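Local coordinates for periplasmic binding protein (Agrobacterium tumefaciens str. B6, PDB 5L9G) that binds the opine mannopine in the periplasm and probably delivers it to an ABC transporter for uptake into the cell, at residues Ser114-Ser122 with Phe286-Lys294; Trp205-Lys216 with Ile223-Ala233. One frame throughout, in Å; residues are numbered along the deposited sequence.

Interaction 1: Ser114-Ser122 with Phe286-Lys294; sequences SFVANSNYS and FATAPANMK. With MO0 (mannopine), chain C.
Ala117 and Ala291 open the contact as a methyl pair, CB to CB 3.8 Å, where the two chains begin to converge. One residue on, the carbonyl oxygen of Asn118 receives Ala291 N at 3.3 Å, a weak and bent hydrogen bond; the same oxygen also accepts from the side chain of Gln279, so it does not depend on this one donor. Ser119 then lies across from Pro290 in an antiparallel, non-hydrogen-bonded pair from which the side chains diverge, and its CA-H leans on Ala289 O, with 3.1 Å between the CA and that oxygen. With OG lodged between the backbone N and the carbonyl carbon (chi1 61°), the hydroxyl reaches mannopine and accepts from ligand NE2 at 2.7 Å. Asn118 and Ser119 together face Asp252 of strand 240-256, a classic beta bulge. Strands 115-128 and 240-256 are long neighbours in the sheet, consistent with the crossing strands that join the two lobes of a periplasmic binding protein; the short strand 289-290 runs antiparallel along the other edge of 115-128. Its hydrogen-bonded pair is Asn120 with Ala289: Asn120 N donates to Ala289 O at 2.9 Å and nearly straight, while the return bond from Ala289 N to Asn120 O is longer, 3.2 Å. This pairing positions the preceding Thr288, whose OG1, anti to the backbone N (chi1 -172°), donates a hydrogen bond to mannopine OE1 at 2.7 Å. Ser119 and Thr288, one from each segment, thus take the two ends of the ligand's terminal carboxamide, fixing its rotation. Tyr121 lays one ring face against the aliphatic chain of the ligand, mannopine CB lying over it towards the rim, and brings its OH within 3.0 Å of hydroxyl oxygen OAE. From the second segment, Phe286 turns a ring edge to mannopine OE1.

Interaction 2: Trp205-Lys216 with Ile223-Ala233; sequences WESGAQAAQLIK and IITWGGRVQGA. With MO0 (mannopine), chain C.
Trp205 buries the most surface here, its indole lying against all four residues of strand 223-226. NE1 donates to Ile224 O at 2.9 Å in a somewhat bent bond lying close to the indole plane, which fixes the rotation of the ring. One face is covered by Ala211 CB and by Thr225 OG1, a buried hydroxyl oxygen with no hydrogen-bonding partner, 3.2 Å from Trp205 CZ2. The far edge of the indole points into the face of Trp226 in a T-shaped pair, planes at 88° and six-membered centroids 4.7 Å apart. Trp226 is thereby backed on one face by Trp205 while the opposite face receives mannopine, making Trp205 a second-shell support of the pocket. Ile215 carries the other end of helix 208-216. Its CD1 fits between Ile223 CG2 and Val230 CG2, and its CG2, anti to the backbone N, presses on Ala233 CB at 3.6 Å. Ala233 in turn rests between Ala212 O, Ile215 and the CG of Lys216. Where they start, the two helices meet through Gly208 CA, which lies over one face of the Arg229 guanidinium, 3.5 Å from Arg229 NE. Arg229 bends at chi2 (-59°) to grip the mannopine carboxylate with two nearly straight bonds, NE to OXT at 2.7 Å and NH2 to O at 2.9 Å. Strand 201-205, helix 208-216 and strand 222-226 form a beta-alpha-beta crossover, with strand 153-156 paired parallel to both strands between them; Trp156 stacks on Trp205, and strand 115-128 flanks 222-226 on its other side.

The centres of interactions 1 and 2 lie about 19 Å apart, yet the two meet at the pocket and divide mannopine between them: interaction 1 holds the terminal carboxamide, interaction 2 the carboxylate, and Asp252, Gly80, Asp83 and Gln58 supply further hydrogen bonds. Strands 115-128 and 222-226 are sheet neighbours, and Ser122 O lies 3.0 Å from Gly227 N, a probable hydrogen bond at the start of helix 227-235. Tyr121 and Trp226 meet edge-to-face, with Tyr121 CE2 3.7 Å from Trp226 CD1, while Phe286 CZ packs on Gly228 CA at 3.6 Å. Along the chain, interaction 2 is nested within the loop that interaction 1 closes.

Interaction 1: Ser114-Ser122 with Phe286-Lys294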
loop_
_atom_site.group_PDB
_atom_site.type_symbol
_atom_site.label_atom_id
_atom_site.label_comp_id
_atom_site.label_asym_id
_atom_site.label_seq_id
_atom_site.Cartn_x
_atom_site.Cartn_y
_atom_site.Cartn_z
ATOM N N SER A 114 -14.568 -10.417 3.023
ATOM C CA SER A 114 -13.617 -10.989 2.064
ATOM C C SER A 114 -12.164 -10.555 2.269
ATOM O O SER A 114 -11.320 -10.839 1.420
ATOM C CB SER A 114 -14.058 -10.611 0.652
ATOM O OG SER A 114 -15.392 -11.030 0.413
ATOM N N PHE A 115 -11.865 -9.863 3.368
ATOM C CA PHE A 115 -10.541 -9.283 3.591
ATOM C C PHE A 115 -10.266 -9.099 5.072
ATOM O O PHE A 115 -11.147 -8.633 5.810
ATOM C CB PHE A 115 -10.518 -7.913 2.873
ATOM C CG PHE A 115 -9.347 -6.973 3.076
ATOM C CD1 PHE A 115 -9.321 -6.091 4.151
ATOM C CD2 PHE A 115 -8.310 -6.922 2.154
ATOM C CE1 PHE A 115 -8.248 -5.200 4.323
ATOM C CE2 PHE A 115 -7.254 -6.022 2.313
ATOM C CZ PHE A 115 -7.242 -5.155 3.391
ATOM N N VAL A 116 -9.033 -9.427 5.488
ATOM C CA VAL A 116 -8.549 -9.252 6.861
ATOM C C VAL A 116 -7.280 -8.392 6.789
ATOM O O VAL A 116 -6.286 -8.812 6.183
ATOM C CB VAL A 116 -8.300 -10.585 7.637
ATOM C CG1 VAL A 116 -7.775 -10.298 9.042
ATOM C CG2 VAL A 116 -9.563 -11.435 7.721
ATOM N N ALA A 117 -7.305 -7.210 7.426
ATOM C CA ALA A 117 -6.144 -6.308 7.455
ATOM C C ALA A 117 -4.944 -6.982 8.130
ATOM O O ALA A 117 -5.117 -7.804 9.042
ATOM C CB ALA A 117 -6.491 -5.029 8.208
ATOM N N ASN A 118 -3.732 -6.670 7.652
ATOM C CA ASN A 118 -2.530 -7.135 8.315
ATOM C C ASN A 118 -1.651 -5.932 8.743
ATOM O O ASN A 118 -0.789 -6.100 9.606
ATOM C CB ASN A 118 -1.732 -8.180 7.480
ATOM C CG ASN A 118 -0.897 -7.641 6.330
ATOM O OD1 ASN A 118 -1.038 -6.506 5.872
ATOM N ND2 ASN A 118 0.048 -8.436 5.853
ATOM N N SER A 119 -1.863 -4.727 8.147
ATOM C CA SER A 119 -1.012 -3.574 8.457
ATOM C C SER A 119 -1.573 -2.249 7.979
ATOM O O SER A 119 -2.455 -2.210 7.116
ATOM C CB SER A 119 0.362 -3.759 7.785
ATOM O OG SER A 119 0.204 -3.849 6.379
ATOM N N ASN A 120 -1.009 -1.166 8.530
ATOM C CA ASN A 120 -1.174 0.204 8.074
ATOM C C ASN A 120 0.199 0.651 7.568
ATOM O O ASN A 120 1.236 0.261 8.121
ATOM C CB ASN A 120 -1.697 1.159 9.145
ATOM C CG ASN A 120 -3.128 0.864 9.498
ATOM O OD1 ASN A 120 -4.035 0.899 8.658
ATOM N ND2 ASN A 120 -3.351 0.486 10.730
ATOM N N TYR A 121 0.191 1.462 6.520
ATOM C CA TYR A 121 1.379 2.019 5.877
ATOM C C TYR A 121 1.016 3.406 5.326
ATOM O O TYR A 121 -0.151 3.804 5.371
ATOM C CB TYR A 121 1.856 1.088 4.751
ATOM C CG TYR A 121 0.852 0.934 3.629
ATOM C CD1 TYR A 121 -0.211 0.034 3.731
ATOM C CD2 TYR A 121 0.968 1.678 2.455
ATOM C CE1 TYR A 121 -1.146 -0.099 2.708
ATOM C CE2 TYR A 121 0.047 1.543 1.422
ATOM C CZ TYR A 121 -0.996 0.640 1.548
ATOM O OH TYR A 121 -1.893 0.491 0.532
ATOM N N SER A 122 2.004 4.118 4.791
ATOM C CA SER A 122 1.768 5.447 4.218
ATOM C C SER A 122 2.298 5.507 2.798
ATOM O O SER A 122 3.341 4.908 2.500
ATOM C CB SER A 122 2.456 6.529 5.051
ATOM O OG SER A 122 1.988 6.621 6.387
ATOM N N PHE A 286 11.390 -4.144 9.067
ATOM C CA PHE A 286 10.659 -3.376 8.050
ATOM C C PHE A 286 9.723 -2.341 8.680
ATOM O O PHE A 286 8.995 -2.666 9.608
ATOM C CB PHE A 286 9.918 -4.326 7.096
ATOM C CG PHE A 286 9.347 -3.664 5.860
ATOM C CD1 PHE A 286 10.154 -3.393 4.756
ATOM C CD2 PHE A 286 7.998 -3.333 5.789
ATOM C CE1 PHE A 286 9.613 -2.788 3.604
ATOM C CE2 PHE A 286 7.462 -2.732 4.639
ATOM C CZ PHE A 286 8.274 -2.463 3.559
ATOM N N ALA A 287 9.750 -1.099 8.174
ATOM C CA ALA A 287 8.952 -0.010 8.717
ATOM C C ALA A 287 7.492 -0.116 8.263
ATOM O O ALA A 287 7.100 0.414 7.217
ATOM C CB ALA A 287 9.548 1.344 8.349
ATOM N N THR A 288 6.718 -0.877 9.043
ATOM C CA THR A 288 5.273 -1.042 8.852
ATOM C C THR A 288 4.600 -0.947 10.229
ATOM O O THR A 288 5.305 -0.805 11.231
ATOM C CB THR A 288 4.953 -2.324 8.074
ATOM O OG1 THR A 288 3.552 -2.298 7.765
ATOM C CG2 THR A 288 5.307 -3.589 8.861
ATOM N N ALA A 289 3.251 -1.005 10.277
ATOM C CA ALA A 289 2.500 -0.937 11.527
ATOM C C ALA A 289 1.529 -2.107 11.568
ATOM O O ALA A 289 0.753 -2.243 10.636
ATOM C CB ALA A 289 1.730 0.375 11.611
ATOM N N PRO A 290 1.549 -2.966 12.605
ATOM C CA PRO A 290 0.573 -4.084 12.655
ATOM C C PRO A 290 -0.867 -3.579 12.740
ATOM O O PRO A 290 -1.100 -2.490 13.282
ATOM C CB PRO A 290 0.976 -4.859 13.918
ATOM C CG PRO A 290 1.697 -3.872 14.763
ATOM C CD PRO A 290 2.419 -2.951 13.798
ATOM N N ALA A 291 -1.831 -4.334 12.176
ATOM C CA ALA A 291 -3.250 -3.928 12.227
ATOM C C ALA A 291 -3.937 -4.479 13.484
ATOM O O ALA A 291 -4.900 -3.884 13.967
ATOM C CB ALA A 291 -3.990 -4.392 10.979
ATOM N N ASN A 292 -3.444 -5.608 14.016
ATOM C CA ASN A 292 -4.015 -6.209 15.225
ATOM C C ASN A 292 -3.586 -5.386 16.455
ATOM O O ASN A 292 -2.412 -5.389 16.822
ATOM C CB ASN A 292 -3.591 -7.678 15.356
ATOM C CG ASN A 292 -4.337 -8.445 16.420
ATOM O OD1 ASN A 292 -4.787 -7.897 17.428
ATOM N ND2 ASN A 292 -4.459 -9.742 16.232
ATOM N N MET A 293 -4.552 -4.673 17.069
ATOM C CA MET A 293 -4.376 -3.808 18.244
ATOM C C MET A 293 -3.688 -4.523 19.414
ATOM O O MET A 293 -2.940 -3.896 20.164
ATOM C CB MET A 293 -5.739 -3.254 18.716
ATOM C CG MET A 293 -6.355 -2.248 17.767
ATOM S SD MET A 293 -8.111 -1.865 18.084
ATOM C CE MET A 293 -8.324 -0.526 16.890
ATOM N N LYS A 294 -3.955 -5.833 19.574
ATOM C CA LYS A 294 -3.358 -6.653 20.624
ATOM C C LYS A 294 -1.829 -6.811 20.464
ATOM O O LYS A 294 -1.150 -7.010 21.468
ATOM C CB LYS A 294 -4.047 -8.020 20.723
ATOM C CG LYS A 294 -5.505 -7.963 21.177
ATOM C CD LYS A 294 -6.207 -9.317 21.009
ATOM C CE LYS A 294 -6.057 -10.233 22.202
ATOM N NZ LYS A 294 -6.759 -11.528 21.992
HETATM O OAB MO0 C . -3.947 -4.737 -4.096
HETATM C CAF MO0 C . -2.877 -5.093 -4.928
HETATM C CAG MO0 C . -1.646 -4.228 -4.723
HETATM O OAC MO0 C . -1.712 -3.111 -5.539
HETATM C CAH MO0 C . -1.332 -3.916 -3.281
HETATM O OAM MO0 C . -1.223 -5.063 -2.522
HETATM C CAI MO0 C . -0.130 -2.999 -3.054
HETATM O OAD MO0 C . 1.044 -3.585 -3.529
HETATM C CAJ MO0 C . -0.020 -2.543 -1.628
HETATM O OAE MO0 C . -1.188 -1.863 -1.269
HETATM C CAK MO0 C . 1.234 -1.713 -1.315
HETATM N N MO0 C . 1.899 -2.278 -0.135
HETATM C CA MO0 C . 2.984 -1.410 0.384
HETATM C C MO0 C . 4.330 -1.961 -0.024
HETATM O O MO0 C . 4.383 -2.924 -0.819
HETATM C CB MO0 C . 2.916 -1.200 1.878
HETATM C CG MO0 C . 3.408 -2.396 2.664
HETATM C CD MO0 C . 2.904 -2.432 4.064
HETATM O OE1 MO0 C . 3.764 -1.994 5.080
HETATM N NE2 MO0 C . 1.774 -2.838 4.380
HETATM O OXT MO0 C . 5.412 -1.424 0.370
#

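Interaction 2: Trp205-Lys216 with Ile223-Ala233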
loop_
_atom_site.group_PDB
_atom_site.type_symbol
_atom_site.label_atom_id
_atom_site.label_comp_id
_atom_site.label_asym_id
_atom_site.label_seq_id
_atom_site.Cartn_x
_atom_site.Cartn_y
_atom_site.Cartn_z
ATOM N N TRP A 205 7.195 4.023 -11.455
ATOM C CA TRP A 205 7.671 2.820 -10.772
ATOM C C TRP A 205 6.554 1.796 -10.620
ATOM O O TRP A 205 5.388 2.166 -10.458
ATOM C CB TRP A 205 8.386 3.150 -9.453
ATOM C CG TRP A 205 7.510 3.801 -8.427
ATOM C CD1 TRP A 205 7.380 5.133 -8.180
ATOM C CD2 TRP A 205 6.666 3.128 -7.483
ATOM N NE1 TRP A 205 6.479 5.338 -7.151
ATOM C CE2 TRP A 205 6.017 4.121 -6.717
ATOM C CE3 TRP A 205 6.395 1.771 -7.211
ATOM C CZ2 TRP A 205 5.099 3.807 -5.714
ATOM C CZ3 TRP A 205 5.497 1.463 -6.202
ATOM C CH2 TRP A 205 4.849 2.471 -5.475
ATOM N N GLU A 206 6.911 0.515 -10.687
ATOM C CA GLU A 206 5.929 -0.574 -10.663
ATOM C C GLU A 206 5.893 -1.393 -9.376
ATOM O O GLU A 206 4.854 -1.964 -9.052
ATOM C CB GLU A 206 6.155 -1.494 -11.868
ATOM C CG GLU A 206 6.132 -0.721 -13.177
ATOM C CD GLU A 206 6.090 -1.558 -14.441
ATOM O OE1 GLU A 206 5.955 -2.800 -14.339
ATOM O OE2 GLU A 206 6.168 -0.962 -15.538
ATOM N N SER A 207 7.012 -1.496 -8.668
ATOM C CA SER A 207 7.068 -2.277 -7.436
ATOM C C SER A 207 7.777 -1.488 -6.349
ATOM O O SER A 207 8.571 -0.580 -6.648
ATOM C CB SER A 207 7.803 -3.605 -7.676
ATOM O OG SER A 207 9.196 -3.409 -7.882
ATOM N N GLY A 208 7.517 -1.853 -5.099
ATOM C CA GLY A 208 8.166 -1.212 -3.958
ATOM C C GLY A 208 9.678 -1.388 -4.012
ATOM O O GLY A 208 10.433 -0.455 -3.706
ATOM N N ALA A 209 10.149 -2.604 -4.420
ATOM C CA ALA A 209 11.592 -2.854 -4.519
ATOM C C ALA A 209 12.219 -1.945 -5.595
ATOM O O ALA A 209 13.307 -1.415 -5.387
ATOM C CB ALA A 209 11.859 -4.322 -4.858
ATOM N N GLN A 210 11.540 -1.770 -6.730
ATOM C CA GLN A 210 12.044 -0.893 -7.786
ATOM C C GLN A 210 12.134 0.547 -7.249
ATOM O O GLN A 210 13.136 1.215 -7.469
ATOM C CB GLN A 210 11.133 -0.942 -9.023
ATOM C CG GLN A 210 11.669 -0.099 -10.183
ATOM C CD GLN A 210 10.635 0.179 -11.231
ATOM O OE1 GLN A 210 9.512 -0.301 -11.160
ATOM N NE2 GLN A 210 11.023 0.888 -12.287
ATOM N N ALA A 211 11.108 1.002 -6.518
ATOM C CA ALA A 211 11.096 2.359 -5.928
ATOM C C ALA A 211 12.287 2.517 -4.976
ATOM O O ALA A 211 13.024 3.514 -5.067
ATOM C CB ALA A 211 9.802 2.576 -5.165
ATOM N N ALA A 212 12.501 1.521 -4.097
ATOM C CA ALA A 212 13.624 1.526 -3.149
ATOM C C ALA A 212 14.963 1.602 -3.928
ATOM O O ALA A 212 15.875 2.330 -3.509
ATOM C CB ALA A 212 13.575 0.269 -2.284
ATOM N N GLN A 213 15.079 0.879 -5.064
ATOM C CA GLN A 213 16.310 0.889 -5.857
ATOM C C GLN A 213 16.554 2.266 -6.489
ATOM O O GLN A 213 17.689 2.756 -6.470
ATOM C CB GLN A 213 16.299 -0.235 -6.932
ATOM C CG GLN A 213 17.676 -0.534 -7.530
ATOM C CD GLN A 213 18.672 -0.904 -6.458
ATOM O OE1 GLN A 213 18.483 -1.855 -5.701
ATOM N NE2 GLN A 213 19.759 -0.177 -6.373
ATOM N N LEU A 214 15.488 2.902 -7.016
ATOM C CA LEU A 214 15.584 4.264 -7.586
ATOM C C LEU A 214 16.154 5.224 -6.523
ATOM O O LEU A 214 17.020 6.030 -6.833
ATOM C CB LEU A 214 14.200 4.770 -7.994
ATOM C CG LEU A 214 13.617 4.124 -9.256
ATOM C CD1 LEU A 214 12.138 4.543 -9.401
ATOM C CD2 LEU A 214 14.414 4.523 -10.515
ATOM N N ILE A 215 15.687 5.080 -5.277
ATOM C CA ILE A 215 16.103 5.884 -4.118
ATOM C C ILE A 215 17.577 5.598 -3.776
ATOM O O ILE A 215 18.387 6.516 -3.696
ATOM C CB ILE A 215 15.144 5.637 -2.912
ATOM C CG1 ILE A 215 13.729 6.167 -3.243
ATOM C CG2 ILE A 215 15.707 6.303 -1.628
ATOM C CD1 ILE A 215 12.625 5.755 -2.274
ATOM N N LYS A 216 17.930 4.317 -3.648
ATOM C CA LYS A 216 19.318 3.931 -3.354
ATOM C C LYS A 216 20.298 4.433 -4.421
ATOM O O LYS A 216 21.380 4.893 -4.083
ATOM C CB LYS A 216 19.426 2.412 -3.198
ATOM C CG LYS A 216 18.821 1.873 -1.889
ATOM C CD LYS A 216 18.937 0.349 -1.817
ATOM C CE LYS A 216 17.871 -0.355 -2.628
ATOM N NZ LYS A 216 17.662 -1.765 -2.192
ATOM N N ILE A 223 9.975 11.345 -5.034
ATOM C CA ILE A 223 9.142 10.177 -5.359
ATOM C C ILE A 223 8.003 10.079 -4.374
ATOM O O ILE A 223 8.171 10.387 -3.188
ATOM C CB ILE A 223 10.026 8.864 -5.345
ATOM C CG1 ILE A 223 9.232 7.587 -5.681
ATOM C CG2 ILE A 223 10.796 8.668 -3.994
ATOM C CD1 ILE A 223 10.136 6.353 -5.916
ATOM N N ILE A 224 6.848 9.638 -4.868
ATOM C CA ILE A 224 5.742 9.272 -3.999
ATOM C C ILE A 224 5.751 7.749 -3.982
ATOM O O ILE A 224 5.528 7.105 -5.019
ATOM C CB ILE A 224 4.360 9.827 -4.412
ATOM C CG1 ILE A 224 4.361 11.374 -4.449
ATOM C CG2 ILE A 224 3.294 9.294 -3.418
ATOM C CD1 ILE A 224 3.183 11.983 -5.232
ATOM N N THR A 225 6.039 7.173 -2.814
ATOM C CA THR A 225 6.035 5.708 -2.660
ATOM C C THR A 225 5.726 5.356 -1.184
ATOM O O THR A 225 5.401 6.230 -0.375
ATOM C CB THR A 225 7.321 5.045 -3.262
ATOM O OG1 THR A 225 7.159 3.617 -3.325
ATOM C CG2 THR A 225 8.595 5.404 -2.480
ATOM N N TRP A 226 5.825 4.073 -0.863
ATOM C CA TRP A 226 5.457 3.530 0.440
ATOM C C TRP A 226 6.577 3.694 1.473
ATOM O O TRP A 226 7.744 3.454 1.172
ATOM C CB TRP A 226 4.966 2.077 0.251
ATOM C CG TRP A 226 3.872 2.018 -0.800
ATOM C CD1 TRP A 226 2.723 2.759 -0.818
ATOM C CD2 TRP A 226 3.801 1.135 -1.930
ATOM N NE1 TRP A 226 1.955 2.425 -1.919
ATOM C CE2 TRP A 226 2.577 1.401 -2.598
ATOM C CE3 TRP A 226 4.658 0.146 -2.457
ATOM C CZ2 TRP A 226 2.208 0.750 -3.776
ATOM C CZ3 TRP A 226 4.245 -0.573 -3.574
ATOM C CH2 TRP A 226 3.037 -0.268 -4.229
ATOM N N GLY A 227 6.192 4.147 2.669
ATOM C CA GLY A 227 7.103 4.471 3.770
ATOM C C GLY A 227 8.130 3.407 4.116
ATOM O O GLY A 227 9.286 3.725 4.409
ATOM N N GLY A 228 7.691 2.145 4.130
ATOM C CA GLY A 228 8.593 1.030 4.454
ATOM C C GLY A 228 9.695 0.867 3.421
ATOM O O GLY A 228 10.861 0.663 3.775
ATOM N N ARG A 229 9.340 1.030 2.145
ATOM C CA ARG A 229 10.310 0.954 1.038
ATOM C C ARG A 229 11.324 2.089 1.163
ATOM O O ARG A 229 12.532 1.869 0.999
ATOM C CB ARG A 229 9.594 1.024 -0.325
ATOM C CG ARG A 229 8.449 0.005 -0.503
ATOM C CD ARG A 229 8.887 -1.472 -0.369
ATOM N NE ARG A 229 7.761 -2.364 -0.675
ATOM C CZ ARG A 229 7.883 -3.566 -1.232
ATOM N NH1 ARG A 229 9.089 -4.056 -1.526
ATOM N NH2 ARG A 229 6.801 -4.287 -1.512
ATOM N N VAL A 230 10.829 3.296 1.507
ATOM C CA VAL A 230 11.703 4.483 1.649
ATOM C C VAL A 230 12.663 4.294 2.821
ATOM O O VAL A 230 13.862 4.503 2.654
ATOM C CB VAL A 230 10.895 5.795 1.781
ATOM C CG1 VAL A 230 11.828 6.995 2.025
ATOM C CG2 VAL A 230 10.044 6.040 0.535
ATOM N N GLN A 231 12.131 3.958 4.006
ATOM C CA GLN A 231 12.972 3.773 5.189
ATOM C C GLN A 231 14.036 2.674 4.958
ATOM O O GLN A 231 15.193 2.850 5.352
ATOM C CB GLN A 231 12.120 3.518 6.455
ATOM C CG GLN A 231 13.002 3.467 7.734
ATOM C CD GLN A 231 13.784 4.753 8.003
ATOM O OE1 GLN A 231 15.015 4.777 8.099
ATOM N NE2 GLN A 231 13.099 5.862 8.092
ATOM N N GLY A 232 13.635 1.587 4.297
ATOM C CA GLY A 232 14.536 0.485 3.947
ATOM C C GLY A 232 15.680 0.949 3.043
ATOM O O GLY A 232 16.834 0.580 3.271
ATOM N N ALA A 233 15.388 1.831 2.065
ATOM C CA ALA A 233 16.425 2.376 1.181
ATOM C C ALA A 233 17.397 3.276 1.972
ATOM O O ALA A 233 18.610 3.151 1.827
ATOM C CB ALA A 233 15.788 3.159 0.043
HETATM O OAB MO0 C . -3.947 -4.737 -4.096
HETATM C CAF MO0 C . -2.877 -5.093 -4.928
HETATM C CAG MO0 C . -1.646 -4.228 -4.723
HETATM O OAC MO0 C . -1.712 -3.111 -5.539
HETATM C CAH MO0 C . -1.332 -3.916 -3.281
HETATM O OAM MO0 C . -1.223 -5.063 -2.522
HETATM C CAI MO0 C . -0.130 -2.999 -3.054
HETATM O OAD MO0 C . 1.044 -3.585 -3.529
HETATM C CAJ MO0 C . -0.020 -2.543 -1.628
HETATM O OAE MO0 C . -1.188 -1.863 -1.269
HETATM C CAK MO0 C . 1.234 -1.713 -1.315
HETATM N N MO0 C . 1.899 -2.278 -0.135
HETATM C CA MO0 C . 2.984 -1.410 0.384
HETATM C C MO0 C . 4.330 -1.961 -0.024
HETATM O O MO0 C . 4.383 -2.924 -0.819
HETATM C CB MO0 C . 2.916 -1.200 1.878
HETATM C CG MO0 C . 3.408 -2.396 2.664
HETATM C CD MO0 C . 2.904 -2.432 4.064
HETATM O OE1 MO0 C . 3.764 -1.994 5.080
HETATM N NE2 MO0 C . 1.774 -2.838 4.380
HETATM O OXT MO0 C . 5.412 -1.424 0.370
#